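Local coordinates for ESSB (Geobacillus thermodenitrificans, PDB 4ANO), which serves as an integral membrane component of the type VII secretion system, its cytoplasmic fragment given here probably being related in fold to protein kinases, at residues F29-K33 with L34-D38; E41-V44 with L45-V48; T82-L85 with S86-R89; V128-K131 with E132-P135; V193-K196 with W197-E200. All coordinates share one frame; numbering follows the deposited sequence.

Contact 1 of 5, residues F29-K33 with L34-D38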
loop_
_atom_site.group_PDB
_atom_site.type_symbol
_atom_site.label_atom_id
_atom_site.label_comp_id
_atom_site.label_asym_id
_atom_site.label_seq_id
_atom_site.Cartn_x
_atom_site.Cartn_y
_atom_site.Cartn_z
ATOM N N PHE A 29 -8.077 15.607 8.686
ATOM C CA PHE A 29 -6.867 16.051 9.384
ATOM C C PHE A 29 -7.212 17.421 10.071
ATOM O O PHE A 29 -7.995 18.178 9.540
ATOM C CB PHE A 29 -5.756 16.411 8.381
ATOM C CG PHE A 29 -5.279 15.272 7.527
ATOM C CD1 PHE A 29 -5.973 14.888 6.421
ATOM C CD2 PHE A 29 -4.053 14.660 7.874
ATOM C CE1 PHE A 29 -5.513 13.766 5.605
ATOM C CE2 PHE A 29 -3.556 13.608 7.082
ATOM C CZ PHE A 29 -4.306 13.148 5.991
ATOM N N GLN A 30 -6.494 17.718 11.146
ATOM C CA GLN A 30 -6.512 19.047 11.779
ATOM C C GLN A 30 -5.522 19.963 11.121
ATOM O O GLN A 30 -4.365 19.672 11.090
ATOM C CB GLN A 30 -6.188 18.865 13.271
ATOM C CG GLN A 30 -7.148 18.038 14.037
ATOM C CD GLN A 30 -8.592 18.450 13.819
ATOM O OE1 GLN A 30 -9.016 19.563 14.169
ATOM N NE2 GLN A 30 -9.360 17.571 13.219
ATOM N N ARG A 31 -5.992 21.097 10.596
ATOM C CA ARG A 31 -5.179 22.005 9.841
ATOM C C ARG A 31 -3.993 22.525 10.679
ATOM O O ARG A 31 -2.882 22.732 10.190
ATOM C CB ARG A 31 -6.064 23.158 9.365
ATOM C CG ARG A 31 -5.740 23.632 8.063
ATOM C CD ARG A 31 -6.668 24.838 7.673
ATOM N NE ARG A 31 -5.887 25.836 6.975
ATOM C CZ ARG A 31 -6.419 26.805 6.230
ATOM N NH1 ARG A 31 -7.721 26.842 6.081
ATOM N NH2 ARG A 31 -5.629 27.650 5.560
ATOM N N ALA A 32 -4.222 22.681 11.973
ATOM C CA ALA A 32 -3.241 23.212 12.854
ATOM C C ALA A 32 -1.995 22.330 12.922
ATOM O O ALA A 32 -0.886 22.797 13.236
ATOM C CB ALA A 32 -3.864 23.472 14.278
ATOM N N LYS A 33 -2.179 21.040 12.627
ATOM C CA LYS A 33 -1.108 20.083 12.724
ATOM C C LYS A 33 -0.309 19.875 11.412
ATOM O O LYS A 33 0.683 19.136 11.428
ATOM C CB LYS A 33 -1.728 18.712 13.169
ATOM C CG LYS A 33 -2.082 18.609 14.642
ATOM C CD LYS A 33 -2.818 17.253 14.891
ATOM C CE LYS A 33 -2.994 16.959 16.394
ATOM N NZ LYS A 33 -3.723 15.622 16.500
ATOM N N LEU A 34 -0.764 20.471 10.309
ATOM C CA LEU A 34 -0.124 20.375 8.992
ATOM C C LEU A 34 1.017 21.364 8.676
ATOM O O LEU A 34 0.992 22.515 9.115
ATOM C CB LEU A 34 -1.205 20.450 7.900
ATOM C CG LEU A 34 -2.451 19.569 8.011
ATOM C CD1 LEU A 34 -3.547 19.805 6.964
ATOM C CD2 LEU A 34 -2.013 18.041 7.981
ATOM N N LYS A 35 1.960 20.954 7.833
ATOM C CA LYS A 35 3.004 21.825 7.276
ATOM C C LYS A 35 2.468 22.650 6.097
ATOM O O LYS A 35 3.164 23.560 5.637
ATOM C CB LYS A 35 4.182 20.989 6.806
ATOM C CG LYS A 35 4.820 20.237 7.882
ATOM C CD LYS A 35 6.059 19.446 7.372
ATOM C CE LYS A 35 6.873 18.881 8.551
ATOM N NZ LYS A 35 7.491 17.597 8.132
HETATM N N MSE A 36 1.254 22.293 5.652
HETATM C CA MSE A 36 0.574 22.959 4.539
HETATM C C MSE A 36 0.557 24.494 4.782
HETATM O O MSE A 36 0.374 24.959 5.911
HETATM C CB MSE A 36 -0.886 22.486 4.413
HETATM C CG MSE A 36 -1.638 23.171 3.313
HETATM SE SE MSE A 36 -3.498 22.687 3.290
HETATM C CE MSE A 36 -4.135 23.775 4.762
ATOM N N GLN A 37 0.849 25.237 3.746
ATOM C CA GLN A 37 0.695 26.719 3.903
ATOM C C GLN A 37 -0.504 27.119 3.047
ATOM O O GLN A 37 -1.577 27.560 3.568
ATOM C CB GLN A 37 2.035 27.376 3.540
ATOM C CG GLN A 37 3.083 27.016 4.565
ATOM C CD GLN A 37 4.434 27.699 4.376
ATOM O OE1 GLN A 37 4.708 28.337 3.331
ATOM N NE2 GLN A 37 5.232 27.616 5.369
ATOM N N ASP A 38 -0.349 27.063 1.758
ATOM C CA ASP A 38 -1.414 27.482 0.914
ATOM C C ASP A 38 -2.275 26.234 0.567
ATOM O O ASP A 38 -1.726 25.220 0.080
ATOM C CB ASP A 38 -0.795 28.148 -0.305
ATOM C CG ASP A 38 -1.808 28.738 -1.205
ATOM O OD1 ASP A 38 -2.974 28.314 -1.200
ATOM O OD2 ASP A 38 -1.465 29.720 -1.906
HETATM O O HOH W 1 -1.747 24.350 7.528
HETATM O O HOH W 2 -1.040 24.700 10.222
#
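Leu34 folds back over the end of strand 25-30, and its side-chain carbons meet Phe29, Gln30 and Arg31. Its backbone N gives a hydrogen bond to Arg31 O (3.1 Å), which closes the short 3-10 turn at residues 31-33. CB then passes 3.6 Å from that same Arg31 O, and CG lies 3.6 Å from Gln30 O. Beyond the fork CD1 approaches Arg31 CA at 4.0 Å, while CD2 reaches CD2 of the Phe29 ring, also at 4.0 Å, the two side chains crossing nearly at right angles. With CG beside the backbone N (chi1 -49°), the methyls are directed back, CD1 to the 3-10 segment and CD2 to the strand. A serine here would probably leave the Phe29 ring without its methyl neighbour and open a gap over Arg31. Two residues on, the methyl CE of selenomethionine Met36 bends round to rest 3.5 Å from Arg31 NE, while the guanidinium NH1 is engaged by Ser59 O. The turn follows strand 25-30 and lies against the four-stranded sheet: Leu34 and Met36 both pack on Val63 of strand 62-68, Met36 also on Val58 of strand 53-58, and Pro135 lies against Phe29 and Leu34.

Contact 2 of 5, residues E41-V44 with L45-V48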
loop_
_atom_site.group_PDB
_atom_site.type_symbol
_atom_site.label_atom_id
_atom_site.label_comp_id
_atom_site.label_asym_id
_atom_site.label_seq_id
_atom_site.Cartn_x
_atom_site.Cartn_y
_atom_site.Cartn_z
ATOM N N GLU A 41 -1.714 23.919 -2.505
ATOM C CA GLU A 41 -0.734 22.796 -2.505
ATOM C C GLU A 41 -1.394 21.454 -2.622
ATOM O O GLU A 41 -0.743 20.527 -3.102
ATOM C CB GLU A 41 0.087 22.776 -1.209
ATOM C CG GLU A 41 0.913 24.063 -0.976
ATOM C CD GLU A 41 1.329 24.343 0.472
ATOM O OE1 GLU A 41 1.243 23.487 1.375
ATOM O OE2 GLU A 41 1.765 25.492 0.701
ATOM N N LEU A 42 -2.666 21.345 -2.172
ATOM C CA LEU A 42 -3.388 20.046 -2.170
ATOM C C LEU A 42 -4.054 19.729 -3.511
ATOM O O LEU A 42 -4.572 18.627 -3.717
ATOM C CB LEU A 42 -4.427 19.989 -1.012
ATOM C CG LEU A 42 -3.847 20.187 0.377
ATOM C CD1 LEU A 42 -4.941 19.712 1.352
ATOM C CD2 LEU A 42 -2.512 19.325 0.559
ATOM N N GLU A 43 -4.041 20.682 -4.430
ATOM C CA GLU A 43 -4.716 20.496 -5.741
ATOM C C GLU A 43 -4.107 19.309 -6.500
ATOM O O GLU A 43 -4.860 18.606 -7.238
ATOM C CB GLU A 43 -4.801 21.843 -6.539
ATOM C CG GLU A 43 -5.668 21.760 -7.894
ATOM C CD GLU A 43 -5.105 20.838 -8.937
ATOM O OE1 GLU A 43 -3.859 20.787 -9.045
ATOM O OE2 GLU A 43 -5.897 20.177 -9.701
ATOM N N VAL A 44 -2.813 19.007 -6.262
ATOM C CA VAL A 44 -2.141 17.868 -6.907
ATOM C C VAL A 44 -2.884 16.535 -6.602
ATOM O O VAL A 44 -2.747 15.583 -7.341
ATOM C CB VAL A 44 -0.680 17.826 -6.504
ATOM C CG1 VAL A 44 -0.462 17.414 -5.008
ATOM C CG2 VAL A 44 0.118 16.976 -7.468
ATOM N N LEU A 45 -3.707 16.506 -5.540
ATOM C CA LEU A 45 -4.343 15.259 -5.127
ATOM C C LEU A 45 -5.476 14.967 -6.095
ATOM O O LEU A 45 -5.900 13.799 -6.147
ATOM C CB LEU A 45 -4.903 15.371 -3.701
ATOM C CG LEU A 45 -3.823 15.291 -2.548
ATOM C CD1 LEU A 45 -4.566 15.372 -1.133
ATOM C CD2 LEU A 45 -3.084 13.959 -2.678
ATOM N N LYS A 46 -5.863 15.985 -6.880
ATOM C CA LYS A 46 -6.907 15.762 -7.950
ATOM C C LYS A 46 -6.316 14.988 -9.158
ATOM O O LYS A 46 -7.053 14.547 -10.079
ATOM C CB LYS A 46 -7.503 17.084 -8.460
ATOM C CG LYS A 46 -8.110 18.058 -7.460
ATOM C CD LYS A 46 -9.394 17.591 -6.784
ATOM C CE LYS A 46 -10.555 17.581 -7.729
ATOM N NZ LYS A 46 -11.658 17.106 -6.890
ATOM N N GLU A 47 -4.999 14.865 -9.135
ATOM C CA GLU A 47 -4.221 14.411 -10.269
ATOM C C GLU A 47 -3.299 13.267 -9.876
ATOM O O GLU A 47 -2.114 13.214 -10.257
ATOM C CB GLU A 47 -3.473 15.594 -10.943
ATOM C CG GLU A 47 -4.354 16.533 -11.839
ATOM C CD GLU A 47 -4.762 17.792 -11.119
ATOM O OE1 GLU A 47 -4.913 17.684 -9.883
ATOM O OE2 GLU A 47 -4.887 18.889 -11.748
ATOM N N VAL A 48 -3.849 12.320 -9.127
ATOM C CA VAL A 48 -3.030 11.168 -8.765
ATOM C C VAL A 48 -3.174 10.096 -9.823
ATOM O O VAL A 48 -2.194 9.625 -10.372
ATOM C CB VAL A 48 -3.344 10.637 -7.370
ATOM C CG1 VAL A 48 -2.499 9.364 -7.045
ATOM C CG2 VAL A 48 -3.155 11.825 -6.378
#
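Leu42 and Leu45, three residues apart, are joined by the first of three successive i to i+3 backbone hydrogen bonds that define this stretch as a 3-10 turn. Leu45 N reaches Leu42 O at 2.9 Å, Lys46 N reaches Glu43 O at 2.8 Å, and Glu47 N reaches Val44 O at 3.0 Å.

Van der Waals contacts are made mostly by side-chain carbons lying against these carbonyl oxygens. Leu45 CB lies 3.3 Å from Leu42 O, and both CB and CG of Lys46 approach Glu43 O; the lysine then bends at chi2 and chi3, carrying its amine off to Asp55 and to the carbonyl of Arg54. Val48 CG2 brushes Val44 O at 3.9 Å. The leucines turn together onto Ile56 of strand 53-58 and Val130 of strand 129-130; Val44 also touches Val130, and with Val48 it meets Leu106 of strand 106-107.

The charged contact lies on the exposed side. Glu43, with CG anti to the backbone N (chi1 -173°) and a bend at chi2, swings its carboxylate toward that of Glu47, the two planes nearly perpendicular at 87°. Glu43 OE2 stands 2.6 Å from Glu47 OE2, but Glu47 was modelled in two conformers, so the pairing is doubtful in detail. Two carboxylate oxygens so close would repel if both were ionised; if this conformer is right, one acid probably carries a proton and the pair together holds less than two negative charges.

Contact 3 of 5, residues T82-L85 with S86-R89; sequences TTLL and SRIR
The entry into helix 84-98 is tied to the residues before it by Arg87 and Ser86, which both reach back to Thr82. Arg87 bends at chi2 and chi3 (chi3 50°), curling its chain past Thr83 until NH1 donates to Thr82 O at 2.9 Å. That bond is nearly straight (164°), and the oxygen sits in the guanidinium plane, at its edge. Over one face of the same group lies Leu84 CA, and Leu84 CD1 comes within 3.8 Å of NH2. Ser86 OG donates to Thr82 OG1 at 3.1 Å, while that threonine hydroxyl is also bonded to Ile79 O, so the hydroxyls form a short chain leading out of the helix.

Thr83 occupies the N-cap position, but its side chain makes no capping bond; its carbonyl oxygen instead receives Arg87 N at 3.0 Å, opening the regular alpha-helical series that Leu84 O and Leu85 O continue with Ile88 N and Arg89 N. Leu84 CG meets Ile88 CD1 at 4.0 Å. Leu85 CD2 lies 3.5 Å above the guanidinium plane of Arg89, toward its rim, and Arg89 NH2 continues to a salt bridge with Glu202 of helix 187-207.

Arg87 also donates from NE and NH2 to Leu155 O and Thr156 O, at the end of helix 141-155. With a leucine in its place, Thr82 O and those two carbonyls would probably lose their shared donor, and the tie between the helix ends would be broken. Ile88 turns onto Trp197 and Val198 of helix 187-207.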
loop_
_atom_site.group_PDB
_atom_site.type_symbol
_atom_site.label_atom_id
_atom_site.label_comp_id
_atom_site.label_asym_id
_atom_site.label_seq_id
_atom_site.Cartn_x
_atom_site.Cartn_y
_atom_site.Cartn_z
ATOM N N THR A 82 -7.232 -15.027 -3.757
ATOM C CA THR A 82 -6.831 -15.585 -5.043
ATOM C C THR A 82 -5.690 -16.552 -4.805
ATOM O O THR A 82 -5.209 -16.681 -3.669
ATOM C CB THR A 82 -6.432 -14.476 -6.059
ATOM O OG1 THR A 82 -5.335 -13.685 -5.569
ATOM C CG2 THR A 82 -7.586 -13.511 -6.302
ATOM N N THR A 83 -5.301 -17.234 -5.868
ATOM C CA THR A 83 -4.117 -18.076 -5.967
ATOM C C THR A 83 -2.812 -17.429 -5.411
ATOM O O THR A 83 -2.638 -16.231 -5.564
ATOM C CB THR A 83 -4.002 -18.336 -7.470
ATOM O OG1 THR A 83 -4.685 -19.566 -7.798
ATOM C CG2 THR A 83 -2.616 -18.375 -7.930
ATOM N N LEU A 84 -1.912 -18.210 -4.789
ATOM C CA LEU A 84 -0.588 -17.696 -4.406
ATOM C C LEU A 84 0.082 -17.017 -5.597
ATOM O O LEU A 84 0.590 -15.902 -5.475
ATOM C CB LEU A 84 0.327 -18.775 -3.811
ATOM C CG LEU A 84 1.700 -18.278 -3.352
ATOM C CD1 LEU A 84 1.555 -17.110 -2.331
ATOM C CD2 LEU A 84 2.438 -19.413 -2.719
ATOM N N LEU A 85 0.041 -17.658 -6.778
ATOM C CA LEU A 85 0.690 -17.126 -7.979
ATOM C C LEU A 85 0.193 -15.718 -8.342
ATOM O O LEU A 85 0.934 -14.717 -8.587
ATOM C CB LEU A 85 0.490 -18.076 -9.192
ATOM C CG LEU A 85 1.058 -17.567 -10.535
ATOM C CD1 LEU A 85 2.544 -17.199 -10.555
ATOM C CD2 LEU A 85 0.746 -18.584 -11.671
ATOM N N SER A 86 -1.122 -15.604 -8.264
ATOM C CA SER A 86 -1.745 -14.331 -8.464
ATOM C C SER A 86 -1.382 -13.223 -7.438
ATOM O O SER A 86 -1.245 -12.027 -7.760
ATOM C CB SER A 86 -3.205 -14.587 -8.194
ATOM O OG SER A 86 -3.851 -13.359 -8.258
ATOM N N ARG A 87 -1.399 -13.619 -6.178
ATOM C CA ARG A 87 -0.924 -12.657 -5.151
ATOM C C ARG A 87 0.523 -12.206 -5.340
ATOM O O ARG A 87 0.859 -11.036 -5.068
ATOM C CB ARG A 87 -1.159 -13.264 -3.769
ATOM C CG ARG A 87 -2.625 -13.181 -3.303
ATOM C CD ARG A 87 -3.113 -14.469 -2.589
ATOM N NE ARG A 87 -2.253 -15.002 -1.512
ATOM C CZ ARG A 87 -2.306 -16.271 -1.091
ATOM N NH1 ARG A 87 -3.145 -17.134 -1.647
ATOM N NH2 ARG A 87 -1.505 -16.699 -0.097
ATOM N N ILE A 88 1.418 -13.110 -5.755
ATOM C CA ILE A 88 2.847 -12.694 -5.945
ATOM C C ILE A 88 2.943 -11.765 -7.141
ATOM O O ILE A 88 3.750 -10.814 -7.123
ATOM C CB ILE A 88 3.799 -13.897 -6.240
ATOM C CG1 ILE A 88 3.884 -14.772 -5.006
ATOM C CG2 ILE A 88 5.275 -13.381 -6.682
ATOM C CD1 ILE A 88 4.456 -16.190 -5.400
ATOM N N ARG A 89 2.086 -11.962 -8.159
ATOM C CA ARG A 89 2.167 -11.081 -9.342
ATOM C C ARG A 89 1.706 -9.709 -8.925
ATOM O O ARG A 89 2.284 -8.704 -9.377
ATOM C CB ARG A 89 1.333 -11.623 -10.522
ATOM C CG ARG A 89 2.164 -12.626 -11.409
ATOM C CD ARG A 89 1.281 -13.328 -12.480
ATOM N NE ARG A 89 1.985 -14.421 -13.201
ATOM C CZ ARG A 89 1.374 -15.437 -13.845
ATOM N NH1 ARG A 89 0.041 -15.533 -13.868
ATOM N NH2 ARG A 89 2.093 -16.382 -14.468
#

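Contact 4 of 5, residues V128-K131 with E132-P135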
loop_
_atom_site.group_PDB
_atom_site.type_symbol
_atom_site.label_atom_id
_atom_site.label_comp_id
_atom_site.label_asym_id
_atom_site.label_seq_id
_atom_site.Cartn_x
_atom_site.Cartn_y
_atom_site.Cartn_z
ATOM N N VAL A 128 -2.952 9.603 -0.481
ATOM C CA VAL A 128 -1.546 9.903 -0.885
ATOM C C VAL A 128 -1.169 11.193 -0.191
ATOM O O VAL A 128 -2.026 12.056 0.044
ATOM C CB VAL A 128 -1.550 10.105 -2.394
ATOM C CG1 VAL A 128 -0.211 10.476 -2.841
ATOM C CG2 VAL A 128 -1.922 8.728 -3.144
ATOM N N GLY A 129 0.079 11.210 0.370
ATOM C CA GLY A 129 0.631 12.470 0.983
ATOM C C GLY A 129 1.184 13.453 -0.048
ATOM O O GLY A 129 1.323 13.179 -1.250
ATOM N N VAL A 130 1.342 14.688 0.446
ATOM C CA VAL A 130 1.927 15.760 -0.329
ATOM C C VAL A 130 3.087 16.328 0.371
ATOM O O VAL A 130 3.030 16.729 1.534
ATOM C CB VAL A 130 0.885 16.889 -0.566
ATOM C CG1 VAL A 130 1.464 17.979 -1.506
ATOM C CG2 VAL A 130 -0.365 16.254 -1.172
ATOM N N LYS A 131 4.216 16.281 -0.335
ATOM C CA LYS A 131 5.451 16.812 0.293
ATOM C C LYS A 131 5.320 18.198 0.889
ATOM O O LYS A 131 4.833 19.130 0.228
ATOM C CB LYS A 131 6.588 16.692 -0.709
ATOM C CG LYS A 131 8.045 16.862 -0.051
ATOM C CD LYS A 131 9.108 16.912 -1.192
ATOM C CE LYS A 131 10.445 17.583 -0.790
ATOM N NZ LYS A 131 10.730 17.613 0.679
ATOM N N GLU A 132 5.744 18.309 2.163
ATOM C CA GLU A 132 5.722 19.574 2.980
ATOM C C GLU A 132 4.279 20.128 3.193
ATOM O O GLU A 132 4.075 21.315 3.499
ATOM C CB GLU A 132 6.574 20.639 2.284
ATOM C CG GLU A 132 8.061 20.389 2.303
ATOM C CD GLU A 132 8.859 21.588 1.909
ATOM O OE1 GLU A 132 8.791 22.022 0.720
ATOM O OE2 GLU A 132 9.590 22.081 2.812
ATOM N N SER A 133 3.249 19.279 3.007
ATOM C CA SER A 133 1.910 19.743 3.092
ATOM C C SER A 133 0.965 18.810 3.885
ATOM O O SER A 133 0.219 19.253 4.727
ATOM C CB SER A 133 1.313 20.005 1.701
ATOM O OG SER A 133 1.993 21.023 0.979
ATOM N N LEU A 134 0.941 17.515 3.583
ATOM C CA LEU A 134 -0.098 16.639 4.098
ATOM C C LEU A 134 0.548 15.281 4.299
ATOM O O LEU A 134 1.127 14.739 3.418
ATOM C CB LEU A 134 -1.252 16.520 3.046
ATOM C CG LEU A 134 -2.427 15.692 3.539
ATOM C CD1 LEU A 134 -3.221 16.678 4.501
ATOM C CD2 LEU A 134 -3.344 15.313 2.386
ATOM N N PRO A 135 0.454 14.738 5.482
ATOM C CA PRO A 135 1.176 13.459 5.727
ATOM C C PRO A 135 0.671 12.328 4.799
ATOM O O PRO A 135 -0.504 12.225 4.534
ATOM C CB PRO A 135 0.810 13.133 7.182
ATOM C CG PRO A 135 0.396 14.462 7.793
ATOM C CD PRO A 135 -0.309 15.181 6.658
HETATM O O HOH W 3 3.565 21.189 -1.185
#
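Val130 holds CG1 anti to its own N (chi1 -175°), which puts that methyl 3.8 Å from Ser133 CB, while Ser133 turns OG opposite its carbonyl carbon (chi1 -63°), where the hydroxyl meets a water and Glu41. The chain can double back between them because Glu132 takes a left-handed backbone conformation, with phi at 62°.

Across the resulting turn Val130 and Leu134 form a single antiparallel, hydrogen-bonded pair. Val130 N donates to Leu134 O at 3.0 Å, and Leu134 N returns to Val130 O at the same 3.0 Å, each donor lying in the carbonyl plane on a lone pair. A second donor, Ser133 N, reaches Val130 O at 3.0 Å from above that plane, so one buried oxygen is gripped twice. With Ser133 and Leu134 both opposite Val130, this is a classic beta bulge. The two side chains of the pair also touch, Val130 CB 4.2 Å from Leu134 CB, and Gly129 CA comes within 3.4 Å of Leu134 O.

The water donates to both Lys131 O (2.8 Å) and Ser133 OG (2.7 Å), bridging the turn. Lys131 and Glu132 run alongside one another in the same direction, and the lysine makes a cation-pi contact with Trp139.

On its other side strand 129-130 pairs with strand 106-107, through backbone hydrogen bonds of Gly129 with Ile107 and of Lys131 with Arg105. Leu134 presses on Phe29 of strand 25-30 and on Leu45 of the 3-10 turn, and Pro135 O is bonded to His127 NE2.

Contact 5 of 5, residues V193-K196 with W197-E200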
loop_
_atom_site.group_PDB
_atom_site.type_symbol
_atom_site.label_atom_id
_atom_site.label_comp_id
_atom_site.label_asym_id
_atom_site.label_seq_id
_atom_site.Cartn_x
_atom_site.Cartn_y
_atom_site.Cartn_z
ATOM N N VAL A 193 13.811 -10.859 -5.275
ATOM C CA VAL A 193 13.411 -11.992 -4.417
ATOM C C VAL A 193 12.033 -12.465 -4.914
ATOM O O VAL A 193 11.829 -13.663 -5.222
ATOM C CB VAL A 193 13.331 -11.629 -2.885
ATOM C CG1 VAL A 193 12.538 -12.677 -2.121
ATOM C CG2 VAL A 193 14.811 -11.409 -2.246
ATOM N N LEU A 194 11.114 -11.517 -5.071
ATOM C CA LEU A 194 9.812 -11.827 -5.656
ATOM C C LEU A 194 9.915 -12.490 -7.029
ATOM O O LEU A 194 9.100 -13.394 -7.323
ATOM C CB LEU A 194 8.893 -10.621 -5.744
ATOM C CG LEU A 194 8.406 -10.060 -4.420
ATOM C CD1 LEU A 194 7.761 -8.721 -4.635
ATOM C CD2 LEU A 194 7.350 -11.045 -3.822
ATOM N N GLU A 195 10.871 -12.060 -7.858
ATOM C CA GLU A 195 10.913 -12.592 -9.204
ATOM C C GLU A 195 11.311 -14.046 -9.193
ATOM O O GLU A 195 10.752 -14.857 -9.931
ATOM C CB GLU A 195 11.842 -11.818 -10.101
ATOM C CG GLU A 195 11.297 -11.853 -11.535
ATOM C CD GLU A 195 10.219 -10.817 -11.733
ATOM O OE1 GLU A 195 10.497 -9.643 -11.424
ATOM O OE2 GLU A 195 9.120 -11.162 -12.201
ATOM N N LYS A 196 12.279 -14.406 -8.351
ATOM C CA LYS A 196 12.646 -15.822 -8.244
ATOM C C LYS A 196 11.477 -16.632 -7.664
ATOM O O LYS A 196 11.243 -17.806 -8.064
ATOM C CB LYS A 196 13.931 -16.019 -7.418
ATOM C CG LYS A 196 14.537 -17.413 -7.550
ATOM C CD LYS A 196 15.649 -17.659 -6.522
ATOM C CE LYS A 196 15.182 -18.498 -5.325
ATOM N NZ LYS A 196 14.224 -17.726 -4.468
ATOM N N TRP A 197 10.739 -16.015 -6.743
ATOM C CA TRP A 197 9.544 -16.671 -6.162
ATOM C C TRP A 197 8.420 -16.900 -7.169
ATOM O O TRP A 197 7.831 -17.981 -7.175
ATOM C CB TRP A 197 9.014 -15.868 -4.999
ATOM C CG TRP A 197 7.978 -16.617 -4.153
ATOM C CD1 TRP A 197 7.611 -17.948 -4.200
ATOM C CD2 TRP A 197 7.287 -16.056 -3.064
ATOM N NE1 TRP A 197 6.666 -18.212 -3.236
ATOM C CE2 TRP A 197 6.451 -17.055 -2.528
ATOM C CE3 TRP A 197 7.245 -14.775 -2.515
ATOM C CZ2 TRP A 197 5.618 -16.815 -1.451
ATOM C CZ3 TRP A 197 6.421 -14.539 -1.466
ATOM C CH2 TRP A 197 5.626 -15.536 -0.927
ATOM N N VAL A 198 8.143 -15.935 -8.055
ATOM C CA VAL A 198 6.936 -16.063 -8.936
ATOM C C VAL A 198 7.296 -17.181 -9.940
ATOM O O VAL A 198 6.430 -18.012 -10.271
ATOM C CB VAL A 198 6.547 -14.756 -9.717
ATOM C CG1 VAL A 198 7.552 -14.419 -10.781
ATOM C CG2 VAL A 198 5.115 -14.859 -10.356
ATOM N N ASP A 199 8.567 -17.213 -10.379
ATOM C CA ASP A 199 9.044 -18.285 -11.295
ATOM C C ASP A 199 8.836 -19.664 -10.666
ATOM O O ASP A 199 8.306 -20.579 -11.298
ATOM C CB ASP A 199 10.549 -18.136 -11.691
ATOM C CG ASP A 199 10.806 -16.993 -12.697
ATOM O OD1 ASP A 199 9.827 -16.471 -13.277
ATOM O OD2 ASP A 199 12.002 -16.595 -12.888
ATOM N N GLU A 200 9.223 -19.813 -9.398
ATOM C CA GLU A 200 9.081 -21.072 -8.690
ATOM C C GLU A 200 7.632 -21.480 -8.609
ATOM O O GLU A 200 7.236 -22.660 -8.879
ATOM C CB GLU A 200 9.693 -20.952 -7.290
ATOM C CG GLU A 200 11.208 -20.936 -7.323
ATOM C CD GLU A 200 11.823 -20.735 -5.954
ATOM O OE1 GLU A 200 11.080 -20.474 -4.964
ATOM O OE2 GLU A 200 13.069 -20.846 -5.873
#
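Trp197 to Glu200 each give their N-H to the carbonyl four residues back, Val193 to Lys196, in regular alpha-helical spacing; the first of these, Trp197 N to Val193 O, measures 3.0 Å. Among the buried side chains, Trp197 places CG anti to its backbone N (chi1 -167°); the indole runs away from the preceding turn, and its CE3 alone stays near Leu194 CD2, at 4.0 Å, the leucine arriving obliquely to the ring. Val198 has CG1 between its backbone N and carbonyl carbon, the crowded position, where it touches Glu195 O at 3.3 Å and lies beside the glutamate chain, 3.9 Å from OE2. On the exposed side Lys196 bends at chi3 and chi4 over Glu200. The salt bridge from its NZ to Glu200 OE2 is long at 3.6 Å, and as Lys196 has two conformers the pairing is doubtful in detail; NZ has a second, weak ion pair with Glu180. Behind the charged side chains, Leu194 leans on Ile92 and Val198 on Leu85 of helix 84-98, while Trp197 meets Ile177 of helix 176-183. This division, apolar residues inward and charged ones outward, is that of an amphipathic helix packed on helices 84-98 and 176-183.

The five contacts fall into two groups on opposite sides of the chain's centre. Contacts 1, 2 and 4 gather beside the four-stranded sheet and touch one another, as where Met36 meets Leu42; contact 1 is at the end of strand 25-30 and contact 4 on the small two-stranded sheet. Contact 4 is buried, contacts 2 and 5 partly so, and contacts 1 and 3 lie at the surface. Contacts 3 and 5, about 11 Å apart between centres, join helices 84-98 and 187-207. 3-10 turns and a beta bulge, held by backbone N-H to carbonyl bonds, mark the first group; the helical group instead combines alpha-helical bonding, arginine ties and an apolar seam with charged outer faces.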